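Increased recombination centers protein 6 (Saccharomyces cerevisiae, PDB 3UC9) acts as a clathrin coat accessory factor related to small G proteins and is involved in gross chromosomal rearrangements and telomere healing. Local coordinates at residues L23-Q27 against H129-F133; G56-D62 against F74-S80. All coordinates share one frame; numbering follows the deposited sequence.

Overall arrangement
Both contacts belong to a Rossmann-like domain built on one mixed beta sheet, in the strand order 59-66, 71-81, 29-35, 103-110, 133-138, 163-167. Contact 2 joins the two strands of the hairpin that forms one edge of the sheet, where strand 59-66 runs antiparallel to 71-81. Contact 1 pairs two loops, one leading into strand 29-35 and the other into strand 133-138, which lie two places apart in the sheet with 103-110 between them. The centres of the contacts are about 17 Å apart and their nearest atoms about 7 Å, so they do not touch. In sequence, both strands of contact 2 fall between the two segments of contact 1.

Contact 1 of 2, residues L23-Q27 against H129-F133; sequences LQYPQ and HRNTF
Two loops that feed parallel strands of the sheet meet here: residues 23-27 lead into strand 29-35, and the loop of residues 129-133 links helix 121-127 to strand 133-138. Their contact is made by side chains, the closest alpha carbons, those of Gln27 and Thr132, being 8.6 Å apart. Asn131 ND2 donates to Gln27 OE1 over 3.0 Å with an N-H...O angle of 171°, and it arrives almost head-on to the carbonyl. The two amides are nearly coplanar, and ND2 also bonds to Asp197 O. Gln27 reaches this far because its chain runs extended beyond CG (chi2 -179°). Its other branch, NE2, stands over the centre of the His129 ring, 3.1 Å above the plane, with the amide turned almost at right angles to the ring, and is bonded to Asn101 O. His129 opens a type I beta turn that ends at Thr132, and within it Asn131 N donates to His129 ND1 at 3.1 Å, which helps fix the rotation of the imidazole. His129 NE2 faces the other glutamine, and its bond to Gln24 OE1 is weak, 3.0 Å long but bent to 126°. Gln24 is itself folded back at chi2, where its NE2 bonds to Tyr25 O at 2.8 Å and also to Asn101 O. A leucine in place of His129 would probably leave Asn131 N and Gln24 OE1 without these ring-nitrogen partners. Beside the ring, Thr132 OG1 turns to Met103 O, at the start of the intervening strand 103-110.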
loop_
_atom_site.group_PDB
_atom_site.type_symbol
_atom_site.label_atom_id
_atom_site.label_comp_id
_atom_site.label_asym_id
_atom_site.label_seq_id
_atom_site.Cartn_x
_atom_site.Cartn_y
_atom_site.Cartn_z
ATOM N N LEU A 23 -14.829 15.558 11.883
ATOM C CA LEU A 23 -14.510 14.306 12.583
ATOM C C LEU A 23 -13.445 13.528 11.831
ATOM O O LEU A 23 -13.536 13.378 10.617
ATOM C CB LEU A 23 -15.759 13.428 12.710
ATOM C CG LEU A 23 -15.598 12.129 13.500
ATOM C CD1 LEU A 23 -15.404 12.426 14.969
ATOM C CD2 LEU A 23 -16.795 11.220 13.306
ATOM N N GLN A 24 -12.440 13.033 12.551
ATOM C CA GLN A 24 -11.518 12.044 11.999
ATOM C C GLN A 24 -12.054 10.666 12.363
ATOM O O GLN A 24 -12.072 10.292 13.537
ATOM C CB GLN A 24 -10.090 12.213 12.531
ATOM C CG GLN A 24 -9.119 11.095 12.102
ATOM C CD GLN A 24 -8.950 11.014 10.588
ATOM O OE1 GLN A 24 -8.541 11.986 9.947
ATOM N NE2 GLN A 24 -9.286 9.865 10.012
ATOM N N TYR A 25 -12.489 9.926 11.345
ATOM C CA TYR A 25 -13.054 8.593 11.532
ATOM C C TYR A 25 -11.903 7.644 11.840
ATOM O O TYR A 25 -10.742 7.939 11.505
ATOM C CB TYR A 25 -13.768 8.113 10.257
ATOM C CG TYR A 25 -15.118 8.734 9.941
ATOM C CD1 TYR A 25 -16.229 7.927 9.727
ATOM C CD2 TYR A 25 -15.281 10.116 9.812
ATOM C CE1 TYR A 25 -17.472 8.471 9.420
ATOM C CE2 TYR A 25 -16.530 10.672 9.503
ATOM C CZ TYR A 25 -17.616 9.839 9.303
ATOM O OH TYR A 25 -18.845 10.361 8.988
ATOM N N PRO A 26 -12.206 6.499 12.470
ATOM C CA PRO A 26 -11.155 5.505 12.654
ATOM C C PRO A 26 -10.502 5.187 11.313
ATOM O O PRO A 26 -11.191 4.873 10.343
ATOM C CB PRO A 26 -11.902 4.295 13.217
ATOM C CG PRO A 26 -13.124 4.889 13.866
ATOM C CD PRO A 26 -13.504 6.039 12.997
ATOM N N GLN A 27 -9.182 5.315 11.259
ATOM C CA GLN A 27 -8.458 5.197 10.000
ATOM C C GLN A 27 -7.865 3.790 9.906
ATOM O O GLN A 27 -6.666 3.582 10.121
ATOM C CB GLN A 27 -7.370 6.267 9.914
ATOM C CG GLN A 27 -6.790 6.420 8.521
ATOM C CD GLN A 27 -5.713 7.470 8.464
ATOM O OE1 GLN A 27 -4.622 7.281 9.007
ATOM N NE2 GLN A 27 -6.009 8.588 7.814
ATOM N N HIS A 129 -4.817 11.620 2.758
ATOM C CA HIS A 129 -4.631 11.960 4.154
ATOM C C HIS A 129 -3.137 11.862 4.447
ATOM O O HIS A 129 -2.434 10.992 3.919
ATOM C CB HIS A 129 -5.433 11.012 5.056
ATOM C CG HIS A 129 -5.477 11.428 6.495
ATOM N ND1 HIS A 129 -4.411 11.257 7.350
ATOM C CD2 HIS A 129 -6.456 12.010 7.229
ATOM C CE1 HIS A 129 -4.729 11.717 8.548
ATOM N NE2 HIS A 129 -5.968 12.171 8.503
ATOM N N ARG A 130 -2.670 12.768 5.292
ATOM C CA ARG A 130 -1.246 12.936 5.576
ATOM C C ARG A 130 -0.598 11.760 6.324
ATOM O O ARG A 130 0.617 11.655 6.334
ATOM C CB ARG A 130 -1.030 14.263 6.343
ATOM C CG ARG A 130 -1.331 15.547 5.531
ATOM C CD ARG A 130 -0.158 15.988 4.628
ATOM N NE ARG A 130 0.215 14.942 3.681
ATOM C CZ ARG A 130 -0.360 14.727 2.497
ATOM N NH1 ARG A 130 -1.333 15.513 2.045
ATOM N NH2 ARG A 130 0.053 13.708 1.750
ATOM N N ASN A 131 -1.394 10.881 6.927
ATOM C CA ASN A 131 -0.886 9.700 7.669
ATOM C C ASN A 131 -0.870 8.370 6.878
ATOM O O ASN A 131 -0.213 7.390 7.288
ATOM C CB ASN A 131 -1.717 9.505 8.948
ATOM C CG ASN A 131 -1.134 8.448 9.891
ATOM O OD1 ASN A 131 0.036 8.531 10.288
ATOM N ND2 ASN A 131 -1.966 7.462 10.287
ATOM N N THR A 132 -1.594 8.331 5.766
ATOM C CA THR A 132 -1.739 7.121 4.961
ATOM C C THR A 132 -0.397 6.637 4.417
ATOM O O THR A 132 0.303 7.379 3.732
ATOM C CB THR A 132 -2.723 7.358 3.784
ATOM O OG1 THR A 132 -3.983 7.841 4.284
ATOM C CG2 THR A 132 -2.973 6.093 3.006
ATOM N N PHE A 133 -0.023 5.394 4.705
ATOM C CA PHE A 133 1.161 4.844 4.042
ATOM C C PHE A 133 0.840 4.467 2.583
ATOM O O PHE A 133 -0.297 4.100 2.249
ATOM C CB PHE A 133 1.797 3.687 4.838
ATOM C CG PHE A 133 1.029 2.378 4.825
ATOM C CD1 PHE A 133 1.053 1.541 3.716
ATOM C CD2 PHE A 133 0.358 1.942 5.958
ATOM C CE1 PHE A 133 0.386 0.314 3.728
ATOM C CE2 PHE A 133 -0.315 0.718 5.974
ATOM C CZ PHE A 133 -0.302 -0.090 4.857
#

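Contact 2 of 2, residues G56-D62 against F74-S80; sequences GISIVKD and FDLYIDS
Val60 N gives a nearly straight hydrogen bond of 2.8 Å to Leu76 O, and Leu76 N returns one to Val60 O, which makes these two residues a hydrogen-bonded antiparallel pair. Segments 59-61 and 74-80 run antiparallel, their directions 169° apart and their axes 4.7 Å apart at the closest. Ile78 N bonds straight to Ser58 O, but the reciprocal bond from Ser58 N to Ile78 O is weak, 3.2 Å long and bent to 130°. Ile59 and Tyr77 are the non-hydrogen-bonded pair between these rungs. On their face Ile59 CD1 comes obliquely to within 3.5 Å of Tyr77 CD1, and Ile59 CG2 reaches Tyr77 CE1. Val60, Leu76 and Ile78 share the other face, where Val60 CG2 and Ile78 CD1 lie 4.1 Å apart. Farther on, Ile57 CD1 packs tightly on Ser80 CB. Where the chain turns a corner at Asp62, its N-H is taken by the Asp75 carboxylate and not by a backbone carbonyl of the facing strand: Asp62 N meets Asp75 OD1 at 3.0 Å, nearly along the C-O axis, while Asp75 OD2 forms a salt bridge with Lys29. With chi1 at -67°, the Asp75 carboxylate lies beside its own backbone N and crosses the Lys61 side chain, whose CB is 3.6 Å from Asp75 OD1. As the hairpin at the sheet's edge, the pair presents Leu76 and Ile78 to Leu46 of helix 39-50, while strand 71-81 bonds through Asp75 and Tyr77 to strand 29-35 on its other flank.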
loop_
_atom_site.group_PDB
_atom_site.type_symbol
_atom_site.label_atom_id
_atom_site.label_comp_id
_atom_site.label_asym_id
_atom_site.label_seq_id
_atom_site.Cartn_x
_atom_site.Cartn_y
_atom_site.Cartn_z
ATOM N N GLY A 56 -11.504 -12.078 -5.569
ATOM C CA GLY A 56 -11.294 -10.916 -6.439
ATOM C C GLY A 56 -11.552 -9.612 -5.691
ATOM O O GLY A 56 -11.174 -9.480 -4.526
ATOM N N ILE A 57 -12.212 -8.662 -6.355
ATOM C CA ILE A 57 -12.535 -7.350 -5.774
ATOM C C ILE A 57 -13.632 -7.471 -4.700
ATOM O O ILE A 57 -14.746 -7.871 -5.011
ATOM C CB ILE A 57 -13.039 -6.360 -6.862
ATOM C CG1 ILE A 57 -11.977 -6.120 -7.945
ATOM C CG2 ILE A 57 -13.422 -5.029 -6.238
ATOM C CD1 ILE A 57 -12.461 -5.221 -9.072
ATOM N N SER A 58 -13.305 -7.122 -3.454
ATOM C CA SER A 58 -14.215 -7.291 -2.321
ATOM C C SER A 58 -13.806 -6.483 -1.069
ATOM O O SER A 58 -12.746 -5.852 -1.026
ATOM C CB SER A 58 -14.385 -8.787 -1.975
ATOM O OG SER A 58 -13.150 -9.482 -1.853
ATOM N N ILE A 59 -14.691 -6.493 -0.073
ATOM C CA ILE A 59 -14.466 -5.852 1.214
ATOM C C ILE A 59 -14.368 -6.937 2.281
ATOM O O ILE A 59 -15.351 -7.647 2.555
ATOM C CB ILE A 59 -15.639 -4.913 1.594
ATOM C CG1 ILE A 59 -15.931 -3.901 0.481
ATOM C CG2 ILE A 59 -15.360 -4.205 2.900
ATOM C CD1 ILE A 59 -14.774 -3.047 0.099
ATOM N N VAL A 60 -13.186 -7.073 2.874
ATOM C CA VAL A 60 -12.949 -8.075 3.903
ATOM C C VAL A 60 -12.784 -7.386 5.259
ATOM O O VAL A 60 -11.737 -6.812 5.543
ATOM C CB VAL A 60 -11.717 -8.930 3.568
ATOM C CG1 VAL A 60 -11.636 -10.137 4.499
ATOM C CG2 VAL A 60 -11.760 -9.372 2.109
ATOM N N LYS A 61 -13.818 -7.460 6.098
ATOM C CA LYS A 61 -13.858 -6.669 7.332
ATOM C C LYS A 61 -13.292 -7.385 8.548
ATOM O O LYS A 61 -13.291 -8.613 8.604
ATOM C CB LYS A 61 -15.296 -6.234 7.636
ATOM C CG LYS A 61 -15.889 -5.296 6.601
ATOM C CD LYS A 61 -17.199 -4.718 7.113
ATOM C CE LYS A 61 -17.825 -3.765 6.112
ATOM N NZ LYS A 61 -19.074 -3.157 6.634
ATOM N N ASP A 62 -12.828 -6.593 9.514
ATOM C CA ASP A 62 -12.407 -7.073 10.840
ATOM C C ASP A 62 -11.310 -8.136 10.766
ATOM O O ASP A 62 -11.374 -9.189 11.421
ATOM C CB ASP A 62 -13.611 -7.571 11.646
ATOM C CG ASP A 62 -13.384 -7.498 13.165
ATOM O OD1 ASP A 62 -12.506 -6.729 13.616
ATOM O OD2 ASP A 62 -14.111 -8.194 13.911
ATOM N N PHE A 74 -8.535 -4.189 11.309
ATOM C CA PHE A 74 -8.603 -3.369 10.091
ATOM C C PHE A 74 -9.487 -4.025 9.022
ATOM O O PHE A 74 -9.799 -5.224 9.092
ATOM C CB PHE A 74 -7.194 -3.088 9.537
ATOM C CG PHE A 74 -6.545 -4.279 8.881
ATOM C CD1 PHE A 74 -6.509 -4.393 7.504
ATOM C CD2 PHE A 74 -5.987 -5.291 9.649
ATOM C CE1 PHE A 74 -5.920 -5.488 6.902
ATOM C CE2 PHE A 74 -5.417 -6.385 9.058
ATOM C CZ PHE A 74 -5.380 -6.486 7.679
ATOM N N ASP A 75 -9.890 -3.218 8.044
ATOM C CA ASP A 75 -10.673 -3.674 6.904
ATOM C C ASP A 75 -9.785 -3.654 5.652
ATOM O O ASP A 75 -9.060 -2.694 5.423
ATOM C CB ASP A 75 -11.871 -2.758 6.689
ATOM C CG ASP A 75 -12.899 -2.835 7.809
ATOM O OD1 ASP A 75 -12.846 -3.771 8.639
ATOM O OD2 ASP A 75 -13.789 -1.951 7.841
ATOM N N LEU A 76 -9.876 -4.711 4.852
ATOM C CA LEU A 76 -9.165 -4.825 3.600
ATOM C C LEU A 76 -10.139 -4.497 2.471
ATOM O O LEU A 76 -11.206 -5.112 2.357
ATOM C CB LEU A 76 -8.611 -6.245 3.453
ATOM C CG LEU A 76 -7.570 -6.563 2.391
ATOM C CD1 LEU A 76 -6.259 -5.837 2.691
ATOM C CD2 LEU A 76 -7.340 -8.058 2.333
ATOM N N TYR A 77 -9.783 -3.497 1.674
ATOM C CA TYR A 77 -10.502 -3.168 0.451
ATOM C C TYR A 77 -9.665 -3.631 -0.738
ATOM O O TYR A 77 -8.526 -3.190 -0.919
ATOM C CB TYR A 77 -10.725 -1.656 0.347
ATOM C CG TYR A 77 -11.625 -1.016 1.394
ATOM C CD1 TYR A 77 -12.400 -1.771 2.279
ATOM C CD2 TYR A 77 -11.741 0.371 1.457
ATOM C CE1 TYR A 77 -13.227 -1.151 3.217
ATOM C CE2 TYR A 77 -12.577 0.991 2.377
ATOM C CZ TYR A 77 -13.317 0.234 3.248
ATOM O OH TYR A 77 -14.147 0.869 4.148
ATOM N N ILE A 78 -10.209 -4.538 -1.538
ATOM C CA ILE A 78 -9.501 -5.079 -2.692
ATOM C C ILE A 78 -10.169 -4.507 -3.939
ATOM O O ILE A 78 -11.391 -4.598 -4.093
ATOM C CB ILE A 78 -9.540 -6.609 -2.718
ATOM C CG1 ILE A 78 -9.016 -7.179 -1.393
ATOM C CG2 ILE A 78 -8.712 -7.146 -3.901
ATOM C CD1 ILE A 78 -9.447 -8.597 -1.133
ATOM N N ASP A 79 -9.377 -3.871 -4.795
ATOM C CA ASP A 79 -9.904 -3.237 -5.992
ATOM C C ASP A 79 -8.993 -3.530 -7.184
ATOM O O ASP A 79 -7.857 -4.016 -7.032
ATOM C CB ASP A 79 -10.033 -1.722 -5.788
ATOM C CG ASP A 79 -11.116 -1.079 -6.659
ATOM O OD1 ASP A 79 -11.767 -1.765 -7.480
ATOM O OD2 ASP A 79 -11.314 0.150 -6.522
ATOM N N SER A 80 -9.526 -3.248 -8.365
ATOM C CA SER A 80 -8.817 -3.432 -9.621
ATOM C C SER A 80 -9.176 -2.289 -10.544
ATOM O O SER A 80 -10.213 -1.642 -10.375
ATOM C CB SER A 80 -9.226 -4.754 -10.270
ATOM O OG SER A 80 -8.404 -5.059 -11.379
#